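Long-range contacts in quinone oxidoreductase (PDB 1IZ0), which binds NADPH and probably uses it to reduce quinones: residues Phe111-Leu116 against Phe242-Leu247; Leu118-Ala123 against Ala238-Trp243; Glu127-Gln132 against Leu151-Ala156; Ala133-Leu138 against Gly293-Val298; Asp191-Val196 against Gly212-Ile217. All blocks are in the same frame, centred on the assembly; numbering follows the deposited sequence.

Interaction 1. Residues Phe111-Leu116 against Phe242-Leu247; sequences FLTAYL and FWLTPL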
# COMPACT_ATOMS: atom_id res chain seq x y z
N PHE A 111 4.68 -1.70 0.16
CA PHE A 111 6.05 -1.66 -0.33
C PHE A 111 6.20 -1.85 -1.82
O PHE A 111 7.06 -1.22 -2.44
CB PHE A 111 6.89 -2.66 0.46
CG PHE A 111 7.11 -2.23 1.88
CD1 PHE A 111 8.33 -1.66 2.27
CD2 PHE A 111 6.08 -2.29 2.81
CE1 PHE A 111 8.50 -1.16 3.55
CE2 PHE A 111 6.23 -1.79 4.09
CZ PHE A 111 7.45 -1.22 4.47
N LEU A 112 5.38 -2.72 -2.41
CA LEU A 112 5.45 -2.92 -3.84
C LEU A 112 4.99 -1.65 -4.54
O LEU A 112 5.56 -1.23 -5.55
CB LEU A 112 4.58 -4.11 -4.26
CG LEU A 112 5.28 -5.46 -4.05
CD1 LEU A 112 4.33 -6.62 -4.36
CD2 LEU A 112 6.50 -5.52 -4.96
N THR A 113 3.95 -1.02 -3.99
CA THR A 113 3.42 0.22 -4.55
C THR A 113 4.45 1.34 -4.48
O THR A 113 4.65 2.07 -5.46
CB THR A 113 2.16 0.68 -3.79
OG1 THR A 113 1.09 -0.24 -4.04
CG2 THR A 113 1.76 2.08 -4.23
N ALA A 114 5.09 1.50 -3.33
CA ALA A 114 6.08 2.55 -3.16
C ALA A 114 7.28 2.36 -4.07
O ALA A 114 7.71 3.29 -4.75
CB ALA A 114 6.54 2.61 -1.69
N TYR A 115 7.84 1.16 -4.07
CA TYR A 115 9.00 0.88 -4.90
C TYR A 115 8.71 0.99 -6.39
O TYR A 115 9.43 1.67 -7.12
CB TYR A 115 9.56 -0.52 -4.59
CG TYR A 115 10.74 -0.91 -5.46
CD1 TYR A 115 10.54 -1.55 -6.68
CD2 TYR A 115 12.04 -0.57 -5.09
CE1 TYR A 115 11.62 -1.85 -7.52
CE2 TYR A 115 13.13 -0.87 -5.91
CZ TYR A 115 12.91 -1.50 -7.12
OH TYR A 115 13.97 -1.78 -7.95
N LEU A 116 7.64 0.34 -6.85
CA LEU A 116 7.31 0.40 -8.27
C LEU A 116 6.92 1.81 -8.71
O LEU A 116 7.12 2.19 -9.87
CB LEU A 116 6.18 -0.59 -8.59
CG LEU A 116 6.63 -2.06 -8.54
CD1 LEU A 116 5.43 -2.99 -8.60
CD2 LEU A 116 7.59 -2.33 -9.69
N PHE A 242 -0.75 5.59 -11.73
CA PHE A 242 -0.24 4.33 -11.21
C PHE A 242 -1.31 3.42 -10.64
O PHE A 242 -2.19 3.85 -9.91
CB PHE A 242 0.82 4.63 -10.13
CG PHE A 242 1.46 3.40 -9.55
CD1 PHE A 242 0.80 2.65 -8.59
CD2 PHE A 242 2.70 2.97 -10.00
CE1 PHE A 242 1.37 1.48 -8.09
CE2 PHE A 242 3.28 1.81 -9.51
CZ PHE A 242 2.61 1.06 -8.55
N TRP A 243 -1.23 2.14 -10.99
CA TRP A 243 -2.15 1.13 -10.49
C TRP A 243 -1.37 -0.18 -10.40
O TRP A 243 -0.95 -0.74 -11.41
CB TRP A 243 -3.37 0.98 -11.41
CG TRP A 243 -4.39 0.04 -10.84
CD1 TRP A 243 -4.62 -0.20 -9.52
CD2 TRP A 243 -5.31 -0.78 -11.57
NE1 TRP A 243 -5.63 -1.13 -9.38
CE2 TRP A 243 -6.07 -1.50 -10.62
CE3 TRP A 243 -5.57 -0.98 -12.94
CZ2 TRP A 243 -7.07 -2.41 -10.99
CZ3 TRP A 243 -6.56 -1.88 -13.31
CH2 TRP A 243 -7.30 -2.59 -12.33
N LEU A 244 -1.19 -0.66 -9.17
CA LEU A 244 -0.42 -1.87 -8.89
C LEU A 244 -0.85 -3.17 -9.58
O LEU A 244 -0.03 -3.87 -10.19
CB LEU A 244 -0.38 -2.07 -7.37
CG LEU A 244 0.61 -3.01 -6.64
CD1 LEU A 244 0.01 -4.38 -6.54
CD2 LEU A 244 1.95 -3.03 -7.35
N THR A 245 -2.14 -3.50 -9.49
CA THR A 245 -2.68 -4.73 -10.04
C THR A 245 -2.12 -5.20 -11.39
O THR A 245 -1.51 -6.26 -11.46
CB THR A 245 -4.22 -4.66 -10.11
OG1 THR A 245 -4.74 -4.47 -8.78
CG2 THR A 245 -4.80 -5.95 -10.68
N PRO A 246 -2.30 -4.41 -12.46
CA PRO A 246 -1.77 -4.83 -13.76
C PRO A 246 -0.27 -5.13 -13.75
O PRO A 246 0.20 -6.02 -14.46
CB PRO A 246 -2.08 -3.64 -14.67
CG PRO A 246 -3.27 -3.01 -14.02
CD PRO A 246 -2.93 -3.08 -12.56
N LEU A 247 0.48 -4.39 -12.94
CA LEU A 247 1.92 -4.59 -12.85
C LEU A 247 2.32 -5.97 -12.33
O LEU A 247 3.36 -6.50 -12.71
CB LEU A 247 2.54 -3.48 -11.99
CG LEU A 247 2.23 -2.05 -12.45
CD1 LEU A 247 2.80 -1.04 -11.48
CD2 LEU A 247 2.81 -1.83 -13.85
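Thr113 OG1 is held by a hydrogen bond to the backbone O of Val109, one turn earlier in helix 108-120, and it also rests on Leu244. There it lies 3.8 Å from Leu244 CG, a hydroxyl set against a branch point that offers it no polar partner. The other branch of the threonine, CG2, is anti to the backbone N and meets the Phe242 ring, with Thr113 CG2 3.9 Å from Phe242 CE1. The backbone oxygen Thr113 O comes near the same ring, 3.8 Å from Phe242 CZ. Most of the other contacts are between carbons. Leu116 CB lies in the plane of the Phe242 ring, at its edge. It is equally near two rim atoms, with Leu116 CB 3.9 Å from both CE2 and CZ of Phe242. Phe242 CG is anti to its backbone N (chi1 -178°), and the ring points at the helix between Thr113 and Leu116. Further along, Leu116 CD1 touches Leu244 CD2 at 3.7 Å, the two side chains crossing at about a right angle. Leu112 adds its CB, 4.2 Å from the same Leu244 CD2. Leu247 CD1 approaches Leu116 CD1 more loosely, at 4.4 Å. Leu112 also packs on helix 251-261. Phe242 and Leu244 are both contacts of NADPH in the complex, so helix 108-120 probably backs one wall of the NADPH site.

Interaction 2. Residues Leu118-Ala123 against Ala238-Trp243; sequences LKRAQA and AVLGFW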
# COMPACT_ATOMS: atom_id res chain seq x y z
N LEU A 118 8.20 4.66 -7.35
CA LEU A 118 9.45 5.41 -7.44
C LEU A 118 10.30 4.88 -8.60
O LEU A 118 10.89 5.67 -9.36
CB LEU A 118 10.22 5.31 -6.11
CG LEU A 118 9.57 6.06 -4.93
CD1 LEU A 118 10.07 5.49 -3.61
CD2 LEU A 118 9.88 7.55 -5.04
N LYS A 119 10.34 3.56 -8.74
CA LYS A 119 11.12 2.96 -9.82
C LYS A 119 10.61 3.47 -11.17
O LYS A 119 11.41 3.78 -12.05
CB LYS A 119 11.03 1.44 -9.76
N ARG A 120 9.30 3.58 -11.32
CA ARG A 120 8.76 4.06 -12.59
C ARG A 120 9.03 5.55 -12.83
O ARG A 120 9.15 5.97 -13.98
CB ARG A 120 7.26 3.82 -12.71
CG ARG A 120 6.77 4.11 -14.14
CD ARG A 120 5.28 4.12 -14.27
NE ARG A 120 4.71 2.83 -13.91
CZ ARG A 120 3.41 2.63 -13.71
NH1 ARG A 120 2.56 3.65 -13.83
NH2 ARG A 120 2.97 1.43 -13.37
N ALA A 121 9.10 6.34 -11.77
CA ALA A 121 9.38 7.76 -11.92
C ALA A 121 10.90 7.96 -11.99
O ALA A 121 11.40 9.08 -11.90
CB ALA A 121 8.80 8.54 -10.74
N GLN A 122 11.62 6.85 -12.16
CA GLN A 122 13.08 6.88 -12.25
C GLN A 122 13.73 7.72 -11.14
O GLN A 122 14.55 8.60 -11.41
CB GLN A 122 13.50 7.41 -13.62
CG GLN A 122 13.01 6.57 -14.79
CD GLN A 122 13.33 7.20 -16.14
OE1 GLN A 122 14.49 7.42 -16.48
NE2 GLN A 122 12.29 7.48 -16.92
N ALA A 123 13.36 7.44 -9.89
CA ALA A 123 13.92 8.16 -8.76
C ALA A 123 15.41 7.84 -8.68
O ALA A 123 15.81 6.67 -8.68
CB ALA A 123 13.23 7.74 -7.47
N ALA A 238 6.10 15.79 -15.44
CA ALA A 238 5.38 14.61 -15.88
C ALA A 238 4.39 14.16 -14.82
O ALA A 238 4.60 14.37 -13.63
CB ALA A 238 6.37 13.48 -16.18
N VAL A 239 3.29 13.57 -15.27
CA VAL A 239 2.29 13.04 -14.37
C VAL A 239 2.14 11.58 -14.77
O VAL A 239 1.82 11.27 -15.92
CB VAL A 239 0.93 13.74 -14.52
CG1 VAL A 239 -0.11 13.04 -13.63
CG2 VAL A 239 1.06 15.20 -14.11
N LEU A 240 2.41 10.68 -13.83
CA LEU A 240 2.33 9.25 -14.10
C LEU A 240 1.20 8.62 -13.31
O LEU A 240 1.17 8.70 -12.09
CB LEU A 240 3.65 8.57 -13.73
CG LEU A 240 4.93 9.16 -14.35
CD1 LEU A 240 5.27 10.47 -13.66
CD2 LEU A 240 6.08 8.18 -14.18
N GLY A 241 0.24 8.02 -14.02
CA GLY A 241 -0.87 7.37 -13.36
C GLY A 241 -0.32 6.05 -12.89
O GLY A 241 0.49 5.44 -13.59
N PHE A 242 -0.75 5.59 -11.73
CA PHE A 242 -0.24 4.33 -11.21
C PHE A 242 -1.31 3.42 -10.64
O PHE A 242 -2.19 3.85 -9.91
CB PHE A 242 0.82 4.63 -10.13
CG PHE A 242 1.46 3.40 -9.55
CD1 PHE A 242 0.80 2.65 -8.59
CD2 PHE A 242 2.70 2.97 -10.00
CE1 PHE A 242 1.37 1.48 -8.09
CE2 PHE A 242 3.28 1.81 -9.51
CZ PHE A 242 2.61 1.06 -8.55
N TRP A 243 -1.23 2.14 -10.99
CA TRP A 243 -2.15 1.13 -10.49
C TRP A 243 -1.37 -0.18 -10.40
O TRP A 243 -0.95 -0.74 -11.41
CB TRP A 243 -3.37 0.98 -11.41
CG TRP A 243 -4.39 0.04 -10.84
CD1 TRP A 243 -4.62 -0.20 -9.52
CD2 TRP A 243 -5.31 -0.78 -11.57
NE1 TRP A 243 -5.63 -1.13 -9.38
CE2 TRP A 243 -6.07 -1.50 -10.62
CE3 TRP A 243 -5.57 -0.98 -12.94
CZ2 TRP A 243 -7.07 -2.41 -10.99
CZ3 TRP A 243 -6.56 -1.88 -13.31
CH2 TRP A 243 -7.30 -2.59 -12.33
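The guanidinium of Arg120 has Phe242 over one face and Gly241 O at its edge. The contact joins the C-terminal end of helix 108-120 to strand 238-241, an outermost strand of the parallel Rossmann sheet. Phe242 CD2 stands 3.6 Å above the guanidinium plane, offset toward the rim. The two planes are 29° apart, a tilted approach. Arg120 NH2 is the guanidinium nitrogen closest to the ring, 3.7 Å from Phe242 CD2. Gly241 O lies close to the guanidinium plane, 2.7 Å from Arg120 NH1. Arg120 CG is anti to the backbone N (chi1 -170°), and the chain bends at chi3 (-61°), which turns NE out of the extended line. On the way the arginine slides past Leu240, the two side chains running in opposite directions, with Arg120 CG 4.1 Å from Leu240 CD2. An alanine here would probably leave Gly241 O without its close NH1 neighbour and remove the guanidinium that now lies against Phe242 CD2. Just beyond, the helix ends in a Schellman motif. Gln122, with positive phi, is its C-prime residue. Ala123 N bonds to Leu118 O and Gln122 N to Lys119 O. Ala121, the first residue past the helix, also meets the strand. Leu240 CD2 is the methyl that meets the helix end, 3.8 Å from Arg120 O and 4.0 Å from Ala121 CA.

Interaction 3. Residues Glu127-Gln132 against Leu151-Ala156; sequences EKVLVQ and LRVLAA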
# COMPACT_ATOMS: atom_id res chain seq x y z
N GLU A 127 17.68 12.55 -5.00
CA GLU A 127 16.50 13.30 -5.42
C GLU A 127 15.53 13.57 -4.26
O GLU A 127 15.45 12.79 -3.29
CB GLU A 127 15.78 12.58 -6.58
CG GLU A 127 16.60 12.61 -7.88
CD GLU A 127 15.78 12.33 -9.14
OE1 GLU A 127 15.19 11.24 -9.26
OE2 GLU A 127 15.73 13.22 -10.02
N LYS A 128 14.81 14.68 -4.37
CA LYS A 128 13.86 15.13 -3.36
C LYS A 128 12.44 14.60 -3.63
O LYS A 128 11.88 14.85 -4.70
CB LYS A 128 13.85 16.66 -3.32
CG LYS A 128 15.21 17.26 -2.96
CD LYS A 128 15.28 18.75 -3.26
CE LYS A 128 15.60 19.03 -4.73
NZ LYS A 128 15.50 20.49 -5.06
N VAL A 129 11.87 13.89 -2.66
CA VAL A 129 10.54 13.32 -2.84
C VAL A 129 9.56 13.66 -1.72
O VAL A 129 9.89 13.58 -0.53
CB VAL A 129 10.62 11.78 -2.97
CG1 VAL A 129 11.30 11.18 -1.74
CG2 VAL A 129 9.24 11.19 -3.17
N LEU A 130 8.36 14.05 -2.11
CA LEU A 130 7.32 14.38 -1.15
C LEU A 130 6.43 13.16 -0.96
O LEU A 130 5.94 12.57 -1.93
CB LEU A 130 6.50 15.57 -1.67
CG LEU A 130 5.27 16.09 -0.91
CD1 LEU A 130 4.08 15.22 -1.23
CD2 LEU A 130 5.54 16.13 0.59
N VAL A 131 6.25 12.75 0.29
CA VAL A 131 5.40 11.61 0.62
C VAL A 131 4.22 12.13 1.44
O VAL A 131 4.42 12.75 2.49
CB VAL A 131 6.14 10.54 1.45
CG1 VAL A 131 5.17 9.42 1.85
CG2 VAL A 131 7.30 9.98 0.64
N GLN A 132 3.00 11.90 0.96
CA GLN A 132 1.82 12.38 1.66
C GLN A 132 1.26 11.29 2.57
O GLN A 132 1.71 10.14 2.52
CB GLN A 132 0.76 12.83 0.65
CG GLN A 132 1.25 13.91 -0.29
CD GLN A 132 0.21 14.28 -1.33
OE1 GLN A 132 -0.53 13.42 -1.80
NE2 GLN A 132 0.16 15.55 -1.70
N LEU A 151 17.00 8.43 -1.40
CA LEU A 151 16.29 9.68 -1.68
C LEU A 151 16.14 10.57 -0.45
O LEU A 151 16.21 10.11 0.69
CB LEU A 151 14.90 9.37 -2.24
CG LEU A 151 14.79 8.37 -3.40
CD1 LEU A 151 13.32 8.14 -3.73
CD2 LEU A 151 15.54 8.89 -4.62
N ARG A 152 15.94 11.86 -0.69
CA ARG A 152 15.73 12.84 0.37
C ARG A 152 14.22 12.94 0.49
O ARG A 152 13.54 13.32 -0.46
CB ARG A 152 16.32 14.20 -0.04
CG ARG A 152 17.85 14.23 -0.07
CD ARG A 152 18.36 15.60 -0.51
NE ARG A 152 17.83 16.68 0.33
CZ ARG A 152 17.78 17.95 -0.05
NH1 ARG A 152 18.21 18.30 -1.26
NH2 ARG A 152 17.28 18.87 0.76
N VAL A 153 13.69 12.60 1.67
CA VAL A 153 12.25 12.59 1.88
C VAL A 153 11.63 13.73 2.68
O VAL A 153 12.10 14.07 3.76
CB VAL A 153 11.83 11.27 2.58
CG1 VAL A 153 10.31 11.22 2.76
CG2 VAL A 153 12.34 10.07 1.79
N LEU A 154 10.56 14.29 2.13
CA LEU A 154 9.81 15.37 2.79
C LEU A 154 8.47 14.71 3.06
O LEU A 154 7.72 14.43 2.12
CB LEU A 154 9.60 16.55 1.83
CG LEU A 154 9.38 17.98 2.33
CD1 LEU A 154 8.52 18.71 1.29
CD2 LEU A 154 8.69 18.02 3.68
N ALA A 155 8.18 14.44 4.33
CA ALA A 155 6.92 13.78 4.69
C ALA A 155 5.87 14.80 5.07
O ALA A 155 6.19 15.83 5.67
CB ALA A 155 7.16 12.81 5.86
N ALA A 156 4.63 14.52 4.73
CA ALA A 156 3.54 15.42 5.07
C ALA A 156 2.36 14.63 5.60
O ALA A 156 2.14 13.49 5.19
CB ALA A 156 3.14 16.23 3.85
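The first beta-alpha-beta unit of the Rossmann domain brings strand 128-131 beside strand 152-157, so that Lys128 to Val131 pair in parallel with Arg152 to Ala155. Five backbone hydrogen bonds join them, alternating in direction as parallel strands do. They run from Arg152 N to Glu127 O at 2.8 Å through to Ala156 N to Val131 O at 2.9 Å. Val129 and Val153 lie side by side on the face packed by helix 137-148. Val129 CG1 sits between its backbone N and carbonyl carbon (chi1 58°), the crowded position, and from there reaches Val153 CG2 at 3.8 Å. Val131 CG2 meets the other methyl, Val153 CG1, at 3.9 Å. The opposite face carries Leu130, whose CD2 comes closest to Leu154 O at 3.2 Å and lies 4.0 Å from both Leu154 CD1 and Ala156 CB. Lys128 and Arg152 also point to this face, side by side. Lys128 CG stands 3.5 Å above the Arg152 guanidinium plane, toward its rim. Lys128 NZ and Arg152 NH1 stay 5.2 Å apart: NZ bonds to Gly189 O and Trp187 O, and the arginine forms a salt bridge with Glu172. An alanine in place of the lysine would probably take the aliphatic cover of CG and CD off the guanidinium and leave both carbonyls without their NZ donor. This unit, completed by helix 137-148, is typical of the NADP-binding Rossmann fold.

Interaction 4. Residues Ala133-Leu138 against Gly293-Val298; sequences AAAGAL and GHTGKV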
# COMPACT_ATOMS: atom_id res chain seq x y z
N ALA A 133 0.28 11.66 3.40
CA ALA A 133 -0.31 10.70 4.33
C ALA A 133 0.84 9.84 4.84
O ALA A 133 0.74 8.61 4.94
CB ALA A 133 -1.35 9.83 3.61
N ALA A 134 1.95 10.52 5.16
CA ALA A 134 3.18 9.87 5.60
C ALA A 134 3.14 9.02 6.87
O ALA A 134 4.13 8.38 7.21
CB ALA A 134 4.29 10.91 5.72
N ALA A 135 2.01 9.02 7.58
CA ALA A 135 1.90 8.22 8.79
C ALA A 135 0.99 7.02 8.54
O ALA A 135 0.67 6.27 9.46
CB ALA A 135 1.35 9.07 9.94
N GLY A 136 0.57 6.85 7.29
CA GLY A 136 -0.31 5.75 6.93
C GLY A 136 0.46 4.53 6.45
O GLY A 136 1.70 4.50 6.48
N ALA A 137 -0.28 3.52 5.99
CA ALA A 137 0.32 2.29 5.50
C ALA A 137 1.27 2.55 4.34
O ALA A 137 2.45 2.21 4.40
CB ALA A 137 -0.76 1.30 5.08
N LEU A 138 0.75 3.16 3.27
CA LEU A 138 1.57 3.45 2.10
C LEU A 138 2.68 4.45 2.46
O LEU A 138 3.84 4.26 2.10
CB LEU A 138 0.71 4.03 0.98
CG LEU A 138 1.20 3.85 -0.46
CD1 LEU A 138 0.33 4.69 -1.39
CD2 LEU A 138 2.66 4.27 -0.58
N GLY A 293 -7.46 9.03 11.71
CA GLY A 293 -6.68 9.00 12.94
C GLY A 293 -5.75 7.81 13.09
O GLY A 293 -4.71 7.93 13.75
N HIS A 294 -6.09 6.67 12.51
CA HIS A 294 -5.22 5.50 12.64
C HIS A 294 -3.91 5.69 11.87
O HIS A 294 -3.85 6.44 10.89
CB HIS A 294 -5.92 4.22 12.14
CG HIS A 294 -5.80 3.99 10.67
ND1 HIS A 294 -6.58 4.64 9.73
CD2 HIS A 294 -5.00 3.15 9.96
CE1 HIS A 294 -6.27 4.22 8.52
NE2 HIS A 294 -5.31 3.31 8.63
N THR A 295 -2.86 5.03 12.33
CA THR A 295 -1.56 5.11 11.66
C THR A 295 -1.13 3.69 11.30
O THR A 295 -1.50 2.73 11.98
CB THR A 295 -0.48 5.77 12.55
OG1 THR A 295 -0.37 5.05 13.79
CG2 THR A 295 -0.82 7.23 12.84
N GLY A 296 -0.37 3.56 10.23
CA GLY A 296 0.08 2.24 9.83
C GLY A 296 -1.01 1.43 9.15
O GLY A 296 -2.07 1.95 8.80
N LYS A 297 -0.73 0.14 8.99
CA LYS A 297 -1.62 -0.80 8.33
C LYS A 297 -2.71 -1.39 9.22
O LYS A 297 -2.44 -1.78 10.36
CB LYS A 297 -0.79 -1.96 7.78
CG LYS A 297 -1.55 -2.91 6.87
CD LYS A 297 -1.55 -2.37 5.45
CE LYS A 297 -2.00 -3.43 4.46
NZ LYS A 297 -1.82 -2.94 3.07
N VAL A 298 -3.93 -1.48 8.69
CA VAL A 298 -5.04 -2.08 9.42
C VAL A 298 -4.93 -3.57 9.13
O VAL A 298 -4.93 -3.97 7.97
CB VAL A 298 -6.42 -1.60 8.93
CG1 VAL A 298 -7.52 -2.38 9.66
CG2 VAL A 298 -6.58 -0.10 9.19
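One backbone hydrogen bond ties Gly296 to Ala135: Gly296 N donates to Ala135 O at 3.0 Å, with an N-H...O angle of 154°. The donor lies in the plane of the carbonyl. The same oxygen is also close to carbon, with Thr295 CB 3.3 Å from Ala135 O. The backbones come nearest at Ala137 and Gly296, with CA atoms 4.3 Å apart. Gly296 has positive phi, a conformation that favours glycine.

The side chains meet through carbon. Ala137 CB lies 3.8 Å from Lys297 CD. Lys297 bends at chi2 (85°), which places CD against this methyl. Its NZ then goes on to Asn38 and to a salt bridge with Glu62. Thr295 CG2 and Ala135 CB make a lighter contact at 4.1 Å.

Ala133 to Gly136 form a type I turn, and Gly136 is the N-cap residue of the next helix. Rossmann folds carry their glycine-containing nucleotide-binding loop here, between strand 128-131 and helix 137-148, consistent with Ala137 contacting NADPH in the complex. Ala137 begins that helix, whose first turn also packs on helix 108-120. Across from it, Lys297 starts strand 297-301, which pairs with strands 27-37 and 273-278 in the mixed sheet.

Interaction 5. Residues Asp191-Val196 against Gly212-Ile217; sequences DLVLEV and GRLVYI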
# COMPACT_ATOMS: atom_id res chain seq x y z
N ASP A 191 11.67 16.90 -6.76
CA ASP A 191 11.94 16.13 -7.97
C ASP A 191 10.78 15.17 -8.19
O ASP A 191 10.39 14.90 -9.33
CB ASP A 191 13.25 15.33 -7.80
CG ASP A 191 14.48 16.21 -7.71
OD1 ASP A 191 14.70 17.01 -8.64
OD2 ASP A 191 15.22 16.12 -6.70
N LEU A 192 10.24 14.65 -7.09
CA LEU A 192 9.13 13.70 -7.14
C LEU A 192 8.06 13.95 -6.09
O LEU A 192 8.32 14.45 -5.00
CB LEU A 192 9.64 12.27 -6.93
CG LEU A 192 10.59 11.59 -7.92
CD1 LEU A 192 12.01 11.99 -7.63
CD2 LEU A 192 10.46 10.09 -7.78
N VAL A 193 6.83 13.57 -6.43
CA VAL A 193 5.71 13.69 -5.52
C VAL A 193 4.88 12.41 -5.66
O VAL A 193 4.54 12.01 -6.78
CB VAL A 193 4.81 14.90 -5.86
CG1 VAL A 193 3.55 14.86 -5.00
CG2 VAL A 193 5.57 16.20 -5.63
N LEU A 194 4.61 11.75 -4.54
CA LEU A 194 3.78 10.55 -4.54
C LEU A 194 2.43 11.05 -4.09
O LEU A 194 2.21 11.28 -2.90
CB LEU A 194 4.33 9.49 -3.57
CG LEU A 194 5.70 8.90 -3.90
CD1 LEU A 194 6.07 7.82 -2.88
CD2 LEU A 194 5.69 8.31 -5.30
N GLU A 195 1.54 11.25 -5.05
CA GLU A 195 0.20 11.78 -4.81
C GLU A 195 -0.87 10.78 -4.42
O GLU A 195 -1.23 9.92 -5.23
CB GLU A 195 -0.28 12.51 -6.07
CG GLU A 195 -0.18 14.01 -6.01
CD GLU A 195 -1.13 14.60 -5.01
OE1 GLU A 195 -2.32 14.25 -5.05
OE2 GLU A 195 -0.68 15.42 -4.18
N VAL A 196 -1.40 10.90 -3.21
CA VAL A 196 -2.47 10.02 -2.74
C VAL A 196 -3.68 10.86 -2.32
O VAL A 196 -4.79 10.35 -2.20
CB VAL A 196 -2.04 9.14 -1.54
CG1 VAL A 196 -0.99 8.14 -2.00
CG2 VAL A 196 -1.48 10.02 -0.42
N GLY A 212 10.61 17.58 -12.75
CA GLY A 212 9.88 16.88 -11.70
C GLY A 212 8.79 15.93 -12.16
O GLY A 212 8.24 16.08 -13.25
N ARG A 213 8.50 14.92 -11.35
CA ARG A 213 7.43 14.00 -11.71
C ARG A 213 6.51 13.63 -10.57
O ARG A 213 6.96 13.33 -9.45
CB ARG A 213 7.99 12.73 -12.38
CG ARG A 213 9.29 12.21 -11.82
CD ARG A 213 10.41 12.34 -12.85
NE ARG A 213 11.49 13.19 -12.34
CZ ARG A 213 12.55 12.76 -11.66
NH1 ARG A 213 12.70 11.47 -11.38
NH2 ARG A 213 13.46 13.64 -11.25
N LEU A 214 5.22 13.68 -10.86
CA LEU A 214 4.17 13.35 -9.91
C LEU A 214 3.58 11.98 -10.26
O LEU A 214 3.22 11.72 -11.41
CB LEU A 214 3.07 14.41 -9.96
CG LEU A 214 1.93 14.29 -8.94
CD1 LEU A 214 1.57 15.68 -8.43
CD2 LEU A 214 0.71 13.61 -9.59
N VAL A 215 3.50 11.10 -9.26
CA VAL A 215 2.94 9.77 -9.45
C VAL A 215 1.56 9.79 -8.82
O VAL A 215 1.42 9.95 -7.61
CB VAL A 215 3.80 8.70 -8.76
CG1 VAL A 215 3.22 7.33 -9.02
CG2 VAL A 215 5.24 8.77 -9.27
N TYR A 216 0.53 9.64 -9.64
CA TYR A 216 -0.83 9.67 -9.13
C TYR A 216 -1.26 8.29 -8.67
O TYR A 216 -1.59 7.42 -9.48
CB TYR A 216 -1.77 10.20 -10.21
CG TYR A 216 -3.09 10.69 -9.70
CD1 TYR A 216 -4.15 9.80 -9.49
CD2 TYR A 216 -3.30 12.04 -9.43
CE1 TYR A 216 -5.39 10.26 -9.03
CE2 TYR A 216 -4.53 12.51 -8.97
CZ TYR A 216 -5.57 11.61 -8.77
OH TYR A 216 -6.80 12.06 -8.33
N ILE A 217 -1.26 8.09 -7.35
CA ILE A 217 -1.63 6.82 -6.75
C ILE A 217 -2.99 6.92 -6.06
O ILE A 217 -3.65 5.91 -5.82
CB ILE A 217 -0.59 6.38 -5.71
CG1 ILE A 217 0.79 6.31 -6.37
CG2 ILE A 217 -0.97 5.03 -5.13
CD1 ILE A 217 1.93 6.10 -5.40
O HOH W 1 13.53 17.03 -11.09
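Five backbone hydrogen bonds pair Asp191 to Val196 with Gly212 to Ile217. They run from Arg213 N to Asp191 O and end with Ile217 N to Glu195 O, both at 2.8 Å. Val215 N to Val193 O is the straightest, at 174°. Bonds alternate in direction along the pair, as in parallel strands, whose axes here are 13° from parallel.

Asp191 and Arg213 come together at the start of the strands. The Arg213 chain bends at chi2 and chi3 and folds back over its neighbour, so that Leu192 CG stands 4.0 Å above one face of the guanidinium. Arg213 NH2 forms a salt bridge with Glu127, NH1 bonds to Ala121 O and NE to Gly211 O, which together fix its turn. Asp191 OD1 is 4.4 Å from Arg213 NH2, beyond a salt bridge, while OD2 accepts from Lys128 N. A water links the two instead: it donates to Asp191 OD1 at 2.7 Å and takes a weak bond from Arg213 NH2 at 3.4 Å. Strands 190-195 and 212-216 are the fourth and fifth strands of the six-stranded Rossmann sheet, with strand 128-131 on one side and strand 238-241 on the other.

The carbon contacts split between the faces. Glu195 touches Leu214 through its CG, 3.4 Å from Leu214 CD1. The carboxylate is buried but well bonded: OE2 to Ser204 and Gln132, OE1 to Gly198 N. Leu194 and Val215 point the same way on the other face, Leu194 CD2 lying 4.0 Å from Val215 CB. Val196 CG1 reaches CB of Ile217, an NADPH contact in the complex, at 4.1 Å.

How the interactions relate
Interactions 3 and 5 build neighbouring parts of one six-stranded parallel sheet, their centres about 10 Å apart, and they come in series along the chain. Interaction 2 adds the strand at the sheet's edge, its centre about 7 Å from that of interaction 5. Its partner, helix 108-120, is also used by interaction 1, centred about 10 Å away, where the chain continues from that edge strand. Interactions 3 and 5 are nested inside the loops closed by interactions 1 and 2. Interaction 4 crosses interaction 1 along the chain and joins the Rossmann part to the mixed sheet. Residues that touch NADPH in the complex occur in interactions 1, 2, 4 and 5, so these contacts probably help frame the cofactor site.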